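Local coordinates for iron-regulated outer membrane protein (Neisseria meningitidis, PDB 4B7O) that carries iron across the meningococcal outer membrane as a TonB-dependent transporter, and probably serves in siderophore uptake, at residues V607-S612 and R637-S642; L88-P93 and G655-Y660; I389-F394 and L517-K522; K436-T441 and K470-D475; G161-A166 and N505-S510. All coordinates share one frame; numbering follows the deposited sequence.

The five contacts sample a TonB-dependent transporter, a barrel of antiparallel strands closed inside by a plug. Interactions 2 and 5 join plug to barrel wall at two places, their centres about 28 Å apart. Interaction 1 is the wall beside interaction 2, centres about 9 Å apart: strands 638-647 and 652-665 are neighbours, and Trp639 N lies 2.7 Å from Tyr660 O. Interactions 3 and 4 occupy strand ends and loops across the chain's centre from that pair, their centres about 42 and 43 Å from that of interaction 1. They touch each other through Thr519 O and His474 ND1, 2.8 Å apart. Interaction 5 approaches interaction 4 to about 5 Å between nearest atoms. The protein is in its apo form.

Interaction 1 (V607-S612 and R637-S642). Unlike the reference sequence in segment 637-642: Ala638 (reference Thr).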
# COMPACT_ATOMS: atom_id res chain seq x y z
N VAL A 607 21.29 -9.19 -2.95
CA VAL A 607 21.42 -8.83 -1.57
C VAL A 607 20.81 -7.48 -1.35
O VAL A 607 20.91 -6.63 -2.24
CB VAL A 607 22.88 -8.73 -1.08
CG1 VAL A 607 23.35 -10.08 -0.61
CG2 VAL A 607 23.82 -8.19 -2.16
N GLY A 608 20.21 -7.27 -0.16
CA GLY A 608 19.70 -5.96 0.13
C GLY A 608 19.76 -5.70 1.60
O GLY A 608 19.80 -6.64 2.37
N VAL A 609 19.71 -4.43 1.96
CA VAL A 609 19.72 -4.00 3.31
C VAL A 609 19.07 -2.64 3.42
O VAL A 609 19.17 -1.77 2.52
CB VAL A 609 21.17 -4.00 3.91
CG1 VAL A 609 22.14 -3.18 3.08
CG2 VAL A 609 21.17 -3.50 5.37
N SER A 610 18.37 -2.43 4.52
CA SER A 610 17.62 -1.23 4.68
C SER A 610 17.50 -0.93 6.13
O SER A 610 17.41 -1.84 6.95
CB SER A 610 16.23 -1.44 4.13
OG SER A 610 15.60 -0.20 4.02
N HIS A 611 17.46 0.35 6.46
CA HIS A 611 17.47 0.76 7.84
C HIS A 611 17.01 2.19 7.80
O HIS A 611 17.50 2.98 6.98
CB HIS A 611 18.90 0.67 8.45
CG HIS A 611 18.94 0.60 9.97
ND1 HIS A 611 17.81 0.45 10.73
CD2 HIS A 611 20.01 0.61 10.86
CE1 HIS A 611 18.14 0.41 12.03
NE2 HIS A 611 19.49 0.50 12.13
N SER A 612 16.06 2.51 8.66
CA SER A 612 15.46 3.81 8.70
C SER A 612 15.20 4.18 10.16
O SER A 612 15.41 3.35 11.05
CB SER A 612 14.21 3.84 7.81
OG SER A 612 13.16 3.06 8.34
N ARG A 637 17.11 -3.31 11.32
CA ARG A 637 17.75 -3.32 10.02
C ARG A 637 17.34 -4.59 9.28
O ARG A 637 17.46 -5.69 9.84
CB ARG A 637 19.26 -3.32 10.21
CG ARG A 637 20.04 -3.04 8.93
CD ARG A 637 21.35 -2.40 9.29
NE ARG A 637 22.28 -3.43 9.67
CZ ARG A 637 23.36 -3.20 10.40
NH1 ARG A 637 23.63 -1.99 10.84
NH2 ARG A 637 24.14 -4.20 10.70
N ALA A 638 16.94 -4.47 8.03
CA ALA A 638 16.44 -5.60 7.34
C ALA A 638 17.40 -6.02 6.25
O ALA A 638 17.82 -5.18 5.48
CB ALA A 638 15.03 -5.28 6.77
N TRP A 639 17.70 -7.32 6.19
CA TRP A 639 18.60 -7.89 5.19
C TRP A 639 17.84 -8.89 4.41
O TRP A 639 17.09 -9.64 4.99
CB TRP A 639 19.75 -8.65 5.83
CG TRP A 639 20.62 -7.83 6.75
CD1 TRP A 639 20.34 -7.47 8.04
CD2 TRP A 639 21.92 -7.21 6.45
NE1 TRP A 639 21.35 -6.71 8.56
CE2 TRP A 639 22.33 -6.53 7.67
CE3 TRP A 639 22.75 -7.15 5.32
CZ2 TRP A 639 23.53 -5.82 7.76
CZ3 TRP A 639 23.96 -6.43 5.42
CH2 TRP A 639 24.34 -5.79 6.61
N THR A 640 18.05 -8.93 3.10
CA THR A 640 17.39 -9.90 2.26
C THR A 640 18.49 -10.45 1.40
O THR A 640 19.48 -9.76 1.19
CB THR A 640 16.24 -9.28 1.40
OG1 THR A 640 16.60 -8.01 0.88
CG2 THR A 640 15.03 -9.00 2.25
N ALA A 641 18.34 -11.67 0.90
CA ALA A 641 19.31 -12.21 -0.06
C ALA A 641 18.64 -13.36 -0.76
O ALA A 641 17.77 -14.00 -0.18
CB ALA A 641 20.56 -12.73 0.64
N SER A 642 19.06 -13.66 -1.98
CA SER A 642 18.65 -14.93 -2.55
C SER A 642 19.70 -15.44 -3.46
O SER A 642 20.50 -14.69 -3.99
CB SER A 642 17.31 -14.85 -3.32
OG SER A 642 17.31 -13.81 -4.27
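Val609 sets its CG2 methyl over the face of the indole of Trp639, 3.8 Å from the centroid of the six-membered ring and only 4° off the ring normal, a CH-pi contact. CG2 stands anti to the backbone N (chi1 54° to CG1), and the same methyl also meets Arg637 CG, since the Val609 and Arg637 side chains run side by side in one direction. One step along, Arg637 CB sits over the centre of the His611 ring, 4.0 Å from its centroid, while Arg637 CD touches His611 CD2 at 3.6 Å; guanidinium and imidazole planes stand nearly perpendicular, 85° apart. Beneath these side chains, strands 603-618 and 638-647 form an antiparallel pair of the transporter's beta-barrel wall. Val607, Val609, Trp639 and Ala641 share one face; Ser610, Ala638 and Thr640 share the other, where Thr640 and Ser610 touch Pro93 of the plug. Gly608 pairs with Thr640 and Ser610 with Ala638 through two backbone hydrogen bonds each, Ala638 N to Ser610 O being 2.9 Å. The indole NE1 of Trp639 is bonded to Gln662 on the next strand, and Thr640 OG1 to the carbonyl of Glu91.

Interaction 2 (L88-P93 and G655-Y660)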
# COMPACT_ATOMS: atom_id res chain seq x y z
N LEU A 88 5.14 -11.77 -1.92
CA LEU A 88 5.67 -11.37 -3.20
C LEU A 88 6.84 -10.40 -3.10
O LEU A 88 7.76 -10.45 -3.93
CB LEU A 88 4.56 -10.69 -4.01
CG LEU A 88 4.66 -10.84 -5.51
CD1 LEU A 88 5.17 -12.23 -5.90
CD2 LEU A 88 3.30 -10.60 -6.13
N LEU A 89 6.77 -9.46 -2.15
CA LEU A 89 7.78 -8.43 -2.07
C LEU A 89 8.68 -8.69 -0.85
O LEU A 89 9.13 -7.71 -0.19
CB LEU A 89 7.12 -7.07 -1.90
CG LEU A 89 5.89 -6.78 -2.77
CD1 LEU A 89 5.16 -5.62 -2.17
CD2 LEU A 89 6.25 -6.49 -4.22
N LYS A 90 8.90 -9.97 -0.50
CA LYS A 90 9.63 -10.24 0.72
C LYS A 90 11.16 -9.94 0.65
O LYS A 90 11.83 -9.76 1.67
CB LYS A 90 9.39 -11.64 1.23
CG LYS A 90 10.05 -12.73 0.42
CD LYS A 90 9.68 -14.09 1.01
CE LYS A 90 9.60 -14.01 2.55
NZ LYS A 90 9.09 -15.23 3.27
N GLU A 91 11.66 -9.87 -0.57
CA GLU A 91 13.04 -9.58 -0.81
C GLU A 91 13.34 -8.08 -0.87
O GLU A 91 14.48 -7.68 -0.98
CB GLU A 91 13.45 -10.20 -2.13
CG GLU A 91 14.70 -11.00 -1.95
CD GLU A 91 15.20 -11.63 -3.24
OE1 GLU A 91 14.34 -12.01 -4.10
OE2 GLU A 91 16.46 -11.73 -3.35
N GLU A 92 12.31 -7.25 -0.85
CA GLU A 92 12.52 -5.82 -0.76
C GLU A 92 12.63 -5.33 0.69
O GLU A 92 11.65 -5.27 1.40
CB GLU A 92 11.43 -5.08 -1.51
CG GLU A 92 11.47 -3.57 -1.27
CD GLU A 92 12.82 -2.87 -1.56
OE1 GLU A 92 13.25 -2.99 -2.75
OE2 GLU A 92 13.42 -2.19 -0.60
N PRO A 93 13.84 -4.96 1.12
CA PRO A 93 14.07 -4.73 2.55
C PRO A 93 13.45 -3.44 3.11
O PRO A 93 13.38 -3.30 4.33
CB PRO A 93 15.62 -4.69 2.66
CG PRO A 93 16.17 -4.57 1.25
CD PRO A 93 15.04 -4.71 0.28
N GLY A 655 15.94 -22.37 -5.82
CA GLY A 655 16.60 -21.32 -5.12
C GLY A 655 16.25 -21.23 -3.68
O GLY A 655 15.37 -21.90 -3.20
N TRP A 656 16.97 -20.35 -3.01
CA TRP A 656 16.82 -20.10 -1.62
C TRP A 656 16.56 -18.64 -1.50
O TRP A 656 17.11 -17.86 -2.29
CB TRP A 656 18.16 -20.43 -0.92
CG TRP A 656 18.31 -19.74 0.39
CD1 TRP A 656 17.76 -20.11 1.60
CD2 TRP A 656 19.00 -18.48 0.66
NE1 TRP A 656 18.08 -19.21 2.56
CE2 TRP A 656 18.84 -18.22 2.06
CE3 TRP A 656 19.73 -17.59 -0.10
CZ2 TRP A 656 19.38 -17.11 2.66
CZ3 TRP A 656 20.29 -16.50 0.53
CH2 TRP A 656 20.09 -16.25 1.87
N ARG A 657 15.80 -18.25 -0.48
CA ARG A 657 15.52 -16.85 -0.24
C ARG A 657 15.56 -16.59 1.27
O ARG A 657 15.21 -17.44 2.05
CB ARG A 657 14.14 -16.49 -0.82
CG ARG A 657 13.83 -15.01 -0.73
CD ARG A 657 12.54 -14.59 -1.45
NE ARG A 657 12.68 -14.44 -2.92
CZ ARG A 657 12.15 -15.27 -3.85
NH1 ARG A 657 11.49 -16.36 -3.50
NH2 ARG A 657 12.29 -15.05 -5.14
N GLY A 658 15.99 -15.44 1.70
CA GLY A 658 16.06 -15.27 3.13
C GLY A 658 15.85 -13.85 3.51
O GLY A 658 16.16 -12.96 2.75
N ARG A 659 15.31 -13.63 4.71
CA ARG A 659 15.03 -12.30 5.15
C ARG A 659 15.37 -12.27 6.60
O ARG A 659 14.85 -13.08 7.37
CB ARG A 659 13.56 -12.01 4.95
CG ARG A 659 13.22 -10.58 5.20
CD ARG A 659 11.75 -10.33 4.98
NE ARG A 659 11.38 -9.04 5.55
CZ ARG A 659 11.40 -7.87 4.90
NH1 ARG A 659 11.76 -7.81 3.63
NH2 ARG A 659 11.05 -6.77 5.52
N TYR A 660 16.26 -11.36 6.97
CA TYR A 660 16.67 -11.28 8.34
C TYR A 660 16.44 -9.90 8.80
O TYR A 660 16.86 -8.93 8.15
CB TYR A 660 18.14 -11.66 8.47
CG TYR A 660 18.37 -13.18 8.52
CD1 TYR A 660 18.04 -14.01 7.42
CD2 TYR A 660 18.94 -13.81 9.68
CE1 TYR A 660 18.26 -15.38 7.46
CE2 TYR A 660 19.18 -15.19 9.71
CZ TYR A 660 18.84 -15.95 8.60
OH TYR A 660 19.03 -17.29 8.61
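Lys90 and Glu91 stand at the middle of a type I beta turn, Leu89 to Glu92, that faces strand 655-660 directly after helix 85-88 ends. The turn is closed by Glu92 N on Leu89 O at 3.3 Å, and its nearest CA pair across the contact, Glu91 and Arg659, is 6.8 Å apart, so side chains rather than backbone pairing bridge the two segments. Arg659 does most of this. Extended from CG to NE, with CG anti to the backbone N, it carries NH1 to Lys90 O at 2.8 Å; the donor arrives from above the carbonyl plane. The same NH1 makes a weak bond of 3.4 Å to Glu92 O, and NH2 forms a salt bridge with Asp96 of the plug. Arg657 instead bends at its third torsion (-80°), which places NE 3.2 Å from Glu91 OE1 in a salt bridge with an almost straight N-H line, 177°. The carboxylate oxygen lies in the guanidinium plane, yet is itself approached from above the carboxylate, the two planes standing 64° apart. Lys90 crosses Arg657 at a slant, its CG 3.6 Å from Arg657 CD, while Lys90 NZ goes on to Asp692 and Glu87. Glu91 OE2 also faces the hydroxyl of Ser642 on the adjacent wall strand, unusually close, probably a hydrogen bond. The wall thus offers the plug two arginines, one to backbone carbonyls of the turn and one to a carboxylate, so the contact rests on directed polar bonds, only one of them ionic.

Interaction 3 (I389-F394 and L517-K522); sequences IKPQAF and LQTHGK
Thr519 wedges its side chain between Ile389, Pro391 and Phe394, CG2 facing Pro391 and Phe394, OG1 facing Ile389. Its CG2 is anti to the backbone N, and from there it meets Pro391 CG and Phe394 CE1, both at 4.0 Å; its OG1, anti to the carbonyl carbon (chi1 -58°), turns instead to the CG2 methyl of Ile389 at 3.2 Å. The Ile389 approach is packing; the hydroxyl's polar partners are the carbonyls of Ala516 and Asp515, which must share its single proton and hold the rotamer within its own loop. The Phe394 ring lies alongside Thr519, both side chains pointing the same way, and directs an edge at Thr519 O, which is 3.6 Å from CD1 and close to the ring plane. Next to Thr519 in the turn, His520 swings CG between its backbone N and carbonyl carbon (chi1 48°). Its CB packs against Ala393 O at 3.4 Å, while ND1 accepts Lys522 N at 3.1 Å within the ring plane, and NE2 is bonded to Tyr347 O. A type I turn from Gln518 to Gly521 shapes this loop, with Gly521 at positive phi. The loop follows strand 498-509 and precedes strand 525-528; it leans on the end of strand 376-391, which pairs with strands 355-373 and 441-455. Pro440, just ahead of strand 441-455, touches Thr519 from that side, and the backbone of His520 is bonded to that of Leu395.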
# COMPACT_ATOMS: atom_id res chain seq x y z
N ILE A 389 -17.37 9.28 3.19
CA ILE A 389 -17.57 8.18 4.11
C ILE A 389 -19.09 8.18 4.40
O ILE A 389 -19.64 9.21 4.71
CB ILE A 389 -16.80 8.45 5.41
CG1 ILE A 389 -15.30 8.29 5.25
CG2 ILE A 389 -17.21 7.54 6.50
CD1 ILE A 389 -14.46 8.35 6.54
N LYS A 390 -19.77 7.03 4.28
CA LYS A 390 -21.25 6.90 4.42
C LYS A 390 -21.54 5.73 5.27
O LYS A 390 -21.52 4.61 4.77
CB LYS A 390 -21.91 6.62 3.07
CG LYS A 390 -21.23 7.33 1.92
CD LYS A 390 -21.64 6.77 0.58
CE LYS A 390 -21.12 7.70 -0.48
NZ LYS A 390 -21.75 7.44 -1.78
N PRO A 391 -21.72 5.95 6.58
CA PRO A 391 -22.07 4.87 7.49
C PRO A 391 -23.58 4.49 7.36
O PRO A 391 -24.33 5.21 6.71
CB PRO A 391 -21.77 5.46 8.85
CG PRO A 391 -21.93 6.94 8.67
CD PRO A 391 -21.74 7.26 7.23
N GLN A 392 -24.01 3.37 7.93
CA GLN A 392 -25.39 2.92 7.76
C GLN A 392 -26.39 3.91 8.34
O GLN A 392 -27.40 4.24 7.72
CB GLN A 392 -25.58 1.57 8.43
CG GLN A 392 -26.91 0.91 8.15
CD GLN A 392 -26.78 -0.60 8.29
OE1 GLN A 392 -26.32 -1.27 7.35
NE2 GLN A 392 -27.17 -1.13 9.47
N ALA A 393 -26.12 4.38 9.56
CA ALA A 393 -26.87 5.48 10.15
C ALA A 393 -26.00 6.13 11.21
O ALA A 393 -25.09 5.50 11.74
CB ALA A 393 -28.13 4.94 10.77
N PHE A 394 -26.27 7.38 11.55
CA PHE A 394 -25.59 7.99 12.67
C PHE A 394 -26.14 7.58 14.04
O PHE A 394 -27.30 7.25 14.14
CB PHE A 394 -25.57 9.48 12.45
CG PHE A 394 -24.82 9.86 11.20
CD1 PHE A 394 -23.41 9.97 11.23
CD2 PHE A 394 -25.48 10.02 9.99
CE1 PHE A 394 -22.70 10.29 10.08
CE2 PHE A 394 -24.76 10.34 8.82
CZ PHE A 394 -23.36 10.45 8.87
N LEU A 517 -15.57 3.51 10.23
CA LEU A 517 -16.42 2.69 11.06
C LEU A 517 -16.88 3.41 12.34
O LEU A 517 -17.71 2.89 13.07
CB LEU A 517 -15.74 1.37 11.41
CG LEU A 517 -16.72 0.42 12.10
CD1 LEU A 517 -18.02 0.16 11.33
CD2 LEU A 517 -15.97 -0.85 12.44
N GLN A 518 -16.39 4.61 12.57
CA GLN A 518 -16.77 5.32 13.79
C GLN A 518 -17.42 6.59 13.43
O GLN A 518 -17.79 7.35 14.30
CB GLN A 518 -15.57 5.60 14.66
CG GLN A 518 -14.89 4.37 15.18
CD GLN A 518 -14.21 4.67 16.53
OE1 GLN A 518 -14.87 4.71 17.59
NE2 GLN A 518 -12.91 4.88 16.49
N THR A 519 -17.63 6.80 12.15
CA THR A 519 -18.25 8.02 11.68
C THR A 519 -19.66 8.33 12.26
O THR A 519 -20.04 9.51 12.39
CB THR A 519 -18.29 8.01 10.16
OG1 THR A 519 -16.93 7.89 9.68
CG2 THR A 519 -18.89 9.29 9.66
N HIS A 520 -20.42 7.29 12.61
CA HIS A 520 -21.76 7.43 13.24
C HIS A 520 -21.78 8.30 14.48
O HIS A 520 -22.82 8.85 14.83
CB HIS A 520 -22.32 6.05 13.57
CG HIS A 520 -21.33 5.17 14.28
ND1 HIS A 520 -20.96 5.38 15.55
CD2 HIS A 520 -20.61 4.09 13.83
CE1 HIS A 520 -20.06 4.47 15.92
NE2 HIS A 520 -19.84 3.68 14.86
N GLY A 521 -20.64 8.38 15.16
CA GLY A 521 -20.47 9.33 16.25
C GLY A 521 -20.95 8.88 17.61
O GLY A 521 -20.98 9.65 18.56
N LYS A 522 -21.29 7.61 17.72
CA LYS A 522 -21.68 7.05 18.99
C LYS A 522 -20.67 7.40 20.07
O LYS A 522 -21.04 7.61 21.26
CB LYS A 522 -21.86 5.53 18.85
CG LYS A 522 -22.03 4.80 20.18
CD LYS A 522 -22.99 3.61 20.03
CE LYS A 522 -23.32 3.07 21.42
NZ LYS A 522 -23.85 1.68 21.33

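Interaction 4 (K436-T441 and K470-D475)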
# COMPACT_ATOMS: atom_id res chain seq x y z
N LYS A 436 -26.40 17.17 14.66
CA LYS A 436 -27.01 16.62 13.48
C LYS A 436 -25.99 16.24 12.40
O LYS A 436 -25.78 16.96 11.40
CB LYS A 436 -28.07 17.56 12.92
CG LYS A 436 -29.49 17.34 13.48
CD LYS A 436 -29.61 17.26 15.03
CE LYS A 436 -31.04 17.43 15.52
NZ LYS A 436 -31.37 16.58 16.69
N LEU A 437 -25.39 15.07 12.61
CA LEU A 437 -24.29 14.55 11.79
C LEU A 437 -24.65 14.25 10.35
O LEU A 437 -25.71 13.76 10.09
CB LEU A 437 -23.76 13.30 12.46
CG LEU A 437 -22.71 13.59 13.52
CD1 LEU A 437 -22.73 15.01 14.11
CD2 LEU A 437 -22.80 12.53 14.59
N SER A 438 -23.78 14.61 9.42
CA SER A 438 -23.89 14.14 8.04
C SER A 438 -22.58 13.40 7.58
O SER A 438 -21.61 13.21 8.37
CB SER A 438 -24.25 15.29 7.11
OG SER A 438 -23.34 16.33 7.30
N ASN A 439 -22.57 12.99 6.33
CA ASN A 439 -21.45 12.26 5.77
C ASN A 439 -20.21 13.13 5.56
O ASN A 439 -20.25 14.07 4.75
CB ASN A 439 -21.86 11.71 4.43
CG ASN A 439 -22.75 10.53 4.57
OD1 ASN A 439 -23.05 10.11 5.69
ND2 ASN A 439 -23.14 9.94 3.45
N PRO A 440 -19.11 12.78 6.22
CA PRO A 440 -17.85 13.51 6.08
C PRO A 440 -17.34 13.35 4.69
O PRO A 440 -17.57 12.30 4.07
CB PRO A 440 -16.93 12.81 7.06
CG PRO A 440 -17.83 11.96 7.92
CD PRO A 440 -18.93 11.56 6.99
N THR A 441 -16.75 14.42 4.16
CA THR A 441 -16.14 14.37 2.84
C THR A 441 -14.80 15.14 2.76
O THR A 441 -14.44 15.90 3.66
CB THR A 441 -17.08 14.92 1.77
OG1 THR A 441 -17.13 16.33 1.93
CG2 THR A 441 -18.48 14.36 1.88
N LYS A 470 -10.24 20.53 0.81
CA LYS A 470 -11.45 20.98 1.58
C LYS A 470 -11.99 19.81 2.39
O LYS A 470 -12.32 18.77 1.84
CB LYS A 470 -12.55 21.48 0.64
CG LYS A 470 -13.49 22.50 1.33
CD LYS A 470 -15.01 22.30 1.22
CE LYS A 470 -15.58 22.70 -0.14
NZ LYS A 470 -15.61 21.51 -1.08
N VAL A 471 -12.04 19.95 3.68
CA VAL A 471 -12.48 18.86 4.49
C VAL A 471 -13.80 19.19 5.19
O VAL A 471 -13.89 20.19 5.93
CB VAL A 471 -11.43 18.53 5.56
CG1 VAL A 471 -12.06 17.83 6.71
CG2 VAL A 471 -10.35 17.64 4.96
N LYS A 472 -14.81 18.33 5.00
CA LYS A 472 -16.09 18.51 5.67
C LYS A 472 -16.29 17.38 6.65
O LYS A 472 -16.55 16.25 6.26
CB LYS A 472 -17.21 18.60 4.63
CG LYS A 472 -18.52 19.22 5.13
CD LYS A 472 -19.67 18.22 5.06
CE LYS A 472 -19.79 17.49 6.40
NZ LYS A 472 -20.66 16.29 6.44
N THR A 473 -16.10 17.69 7.93
CA THR A 473 -16.24 16.70 8.96
C THR A 473 -17.71 16.34 9.11
O THR A 473 -18.56 16.90 8.41
CB THR A 473 -15.78 17.25 10.30
OG1 THR A 473 -15.77 18.70 10.24
CG2 THR A 473 -14.38 16.70 10.69
N HIS A 474 -18.02 15.42 10.02
CA HIS A 474 -19.40 14.92 10.16
C HIS A 474 -20.30 15.81 10.95
O HIS A 474 -21.40 15.41 11.25
CB HIS A 474 -19.50 13.50 10.70
CG HIS A 474 -19.14 13.37 12.14
ND1 HIS A 474 -19.11 12.17 12.76
CD2 HIS A 474 -18.73 14.30 13.09
CE1 HIS A 474 -18.71 12.31 14.04
NE2 HIS A 474 -18.48 13.63 14.25
N ASP A 475 -19.83 16.99 11.31
CA ASP A 475 -20.72 17.99 11.91
C ASP A 475 -20.99 19.13 10.95
O ASP A 475 -21.37 20.21 11.37
CB ASP A 475 -20.17 18.49 13.25
CG ASP A 475 -18.74 19.03 13.14
OD1 ASP A 475 -18.23 19.18 11.99
OD2 ASP A 475 -18.14 19.31 14.22
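Adjoining wall strands 441-455 and 458-472 of the barrel run antiparallel here, and this contact follows them past their paired ends into the loops beyond. Thr441 and Lys472 form the last bridge, a hydrogen-bonded pair: Thr441 N reaches Lys472 O, and Lys472 N reaches Thr441 O, both at 2.8 Å. Past it the chains stay close, and Ser438 N bonds His474 O at 3.1 Å from above the carbonyl plane. Lys472 sets off with CG anti to its backbone N, then folds back through its second and third torsions (-118° and 92°), so that its ammonium comes over the loop rather than stretching away from it. There NZ bonds Ser438 OG at 2.8 Å and, more weakly, Asn439 O. On the way its CB passes Thr441 OG1. Further out, Leu437 puts CG over the centre of the His474 ring, 3.9 Å from the centroid and 13° off the normal, a CH-pi contact in which the two side chains lie side by side. Pro440 CG packs on His474 CB at 3.6 Å. The imidazole is fixed at both nitrogens from elsewhere: ND1 is bonded to Thr519 O and NE2 to Ile526 N, while Asp475 OD2 is bonded to Ser527. Asn439 turns the other way, to Glu388 of strand 376-391. The whole is an antiparallel pair of barrel strands whose chains stay in contact past the last bridge, as where beta-barrel strands run out into their connecting loops.

Interaction 5 (G161-A166 and N505-S510); sequences GATNGA and NYASRS
Gly161 O is gripped by two donors that come from opposite faces of its carbonyl plane: Arg509 NH1 at 2.8 Å, and Thr163 N at 2.7 Å from within the same loop. The first bond is bent, with 144° at the hydrogen, and its acceptor sits somewhat out of the guanidinium plane, near the edge of the group. The second closes an inverse gamma turn centred on Ala162. To reach the carbonyl, Arg509 points CG anti to its backbone N (chi1 -152°) and keeps its chain extended as far as NE, so that its methylenes run past Gly161 and CG comes 3.7 Å from Gly161 CA. At the far end, NH2 forms a salt bridge with Asp118 and NE is bonded to Asn115 O, so partners at all three nitrogens limit rotation of the guanidinium. Thr163 crosses the arginine at about a right angle: OG1 touches Arg509 CD at 3.4 Å, whereas the CG2 methyl reaches Ala507 O and Arg509 CB. Against the strand backbone, Gly161 CA makes a CA-H...O contact of 3.3 Å with Ser508 O, and the Ala507 methyl meets Ala162 O at the same 3.3 Å. Gly161, at positive phi and without a side chain, leaves room for the Arg509 guanidinium. The loop belongs to the plug and leads into strand 166-171, with Ala162 backbone-bonded to Gly154. Strand 498-509 is part of the barrel wall, between strands 478-493 and 535-547, and Ala537 on the latter also touches Thr163.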
# COMPACT_ATOMS: atom_id res chain seq x y z
N GLY A 161 -0.90 13.98 -2.29
CA GLY A 161 -0.42 13.37 -1.03
C GLY A 161 0.89 12.61 -1.08
O GLY A 161 1.15 11.74 -0.24
N ALA A 162 1.75 12.92 -2.04
CA ALA A 162 2.93 12.11 -2.24
C ALA A 162 4.01 12.43 -1.29
O ALA A 162 5.05 12.86 -1.76
CB ALA A 162 3.43 12.30 -3.64
N THR A 163 3.79 12.25 0.03
CA THR A 163 4.73 12.70 1.06
C THR A 163 5.75 11.66 1.38
O THR A 163 6.87 11.96 1.72
CB THR A 163 4.08 13.08 2.43
OG1 THR A 163 3.13 12.08 2.86
CG2 THR A 163 3.42 14.39 2.33
N ASN A 164 5.30 10.42 1.39
CA ASN A 164 6.15 9.28 1.56
C ASN A 164 5.82 8.46 0.35
O ASN A 164 5.15 8.93 -0.56
CB ASN A 164 5.83 8.55 2.83
CG ASN A 164 6.35 9.28 4.05
OD1 ASN A 164 7.57 9.48 4.20
ND2 ASN A 164 5.44 9.71 4.92
N GLY A 165 6.29 7.25 0.24
CA GLY A 165 6.01 6.65 -1.06
C GLY A 165 4.63 6.04 -1.33
O GLY A 165 3.59 6.40 -0.71
N ALA A 166 4.62 5.13 -2.29
CA ALA A 166 3.44 4.49 -2.66
C ALA A 166 3.82 3.11 -3.22
O ALA A 166 4.84 2.99 -3.88
CB ALA A 166 2.74 5.35 -3.71
N ASN A 505 12.47 17.48 -2.74
CA ASN A 505 11.02 17.58 -3.07
C ASN A 505 10.20 18.03 -1.86
O ASN A 505 10.39 17.53 -0.75
CB ASN A 505 10.52 16.21 -3.53
CG ASN A 505 11.30 15.70 -4.73
OD1 ASN A 505 12.06 16.47 -5.37
ND2 ASN A 505 11.10 14.43 -5.09
N TYR A 506 9.35 19.02 -2.06
CA TYR A 506 8.27 19.29 -1.16
C TYR A 506 7.02 18.58 -1.66
O TYR A 506 6.78 18.42 -2.90
CB TYR A 506 7.97 20.79 -1.15
CG TYR A 506 8.92 21.54 -0.26
CD1 TYR A 506 8.66 21.64 1.08
CD2 TYR A 506 10.12 22.08 -0.77
CE1 TYR A 506 9.54 22.29 1.93
CE2 TYR A 506 10.99 22.75 0.06
CZ TYR A 506 10.70 22.86 1.39
OH TYR A 506 11.57 23.52 2.22
N ALA A 507 6.21 18.13 -0.69
CA ALA A 507 4.84 17.60 -0.99
C ALA A 507 3.95 17.74 0.22
O ALA A 507 4.44 17.77 1.39
CB ALA A 507 4.88 16.13 -1.51
N SER A 508 2.65 17.87 -0.03
CA SER A 508 1.71 17.98 1.10
C SER A 508 0.65 16.90 1.07
O SER A 508 0.27 16.42 0.00
CB SER A 508 1.05 19.35 1.20
OG SER A 508 0.65 19.75 -0.10
N ARG A 509 0.18 16.53 2.24
CA ARG A 509 -0.92 15.61 2.38
C ARG A 509 -1.97 16.22 3.31
O ARG A 509 -1.65 16.63 4.41
CB ARG A 509 -0.40 14.35 3.00
CG ARG A 509 -1.19 13.11 2.63
CD ARG A 509 -0.31 11.91 2.93
NE ARG A 509 -1.06 10.70 3.09
CZ ARG A 509 -1.38 9.91 2.09
NH1 ARG A 509 -0.98 10.22 0.87
NH2 ARG A 509 -2.08 8.81 2.32
N SER A 510 -3.21 16.30 2.82
CA SER A 510 -4.39 16.74 3.60
C SER A 510 -4.78 15.81 4.70
O SER A 510 -4.58 14.60 4.60
CB SER A 510 -5.60 16.83 2.66
OG SER A 510 -5.79 15.63 1.91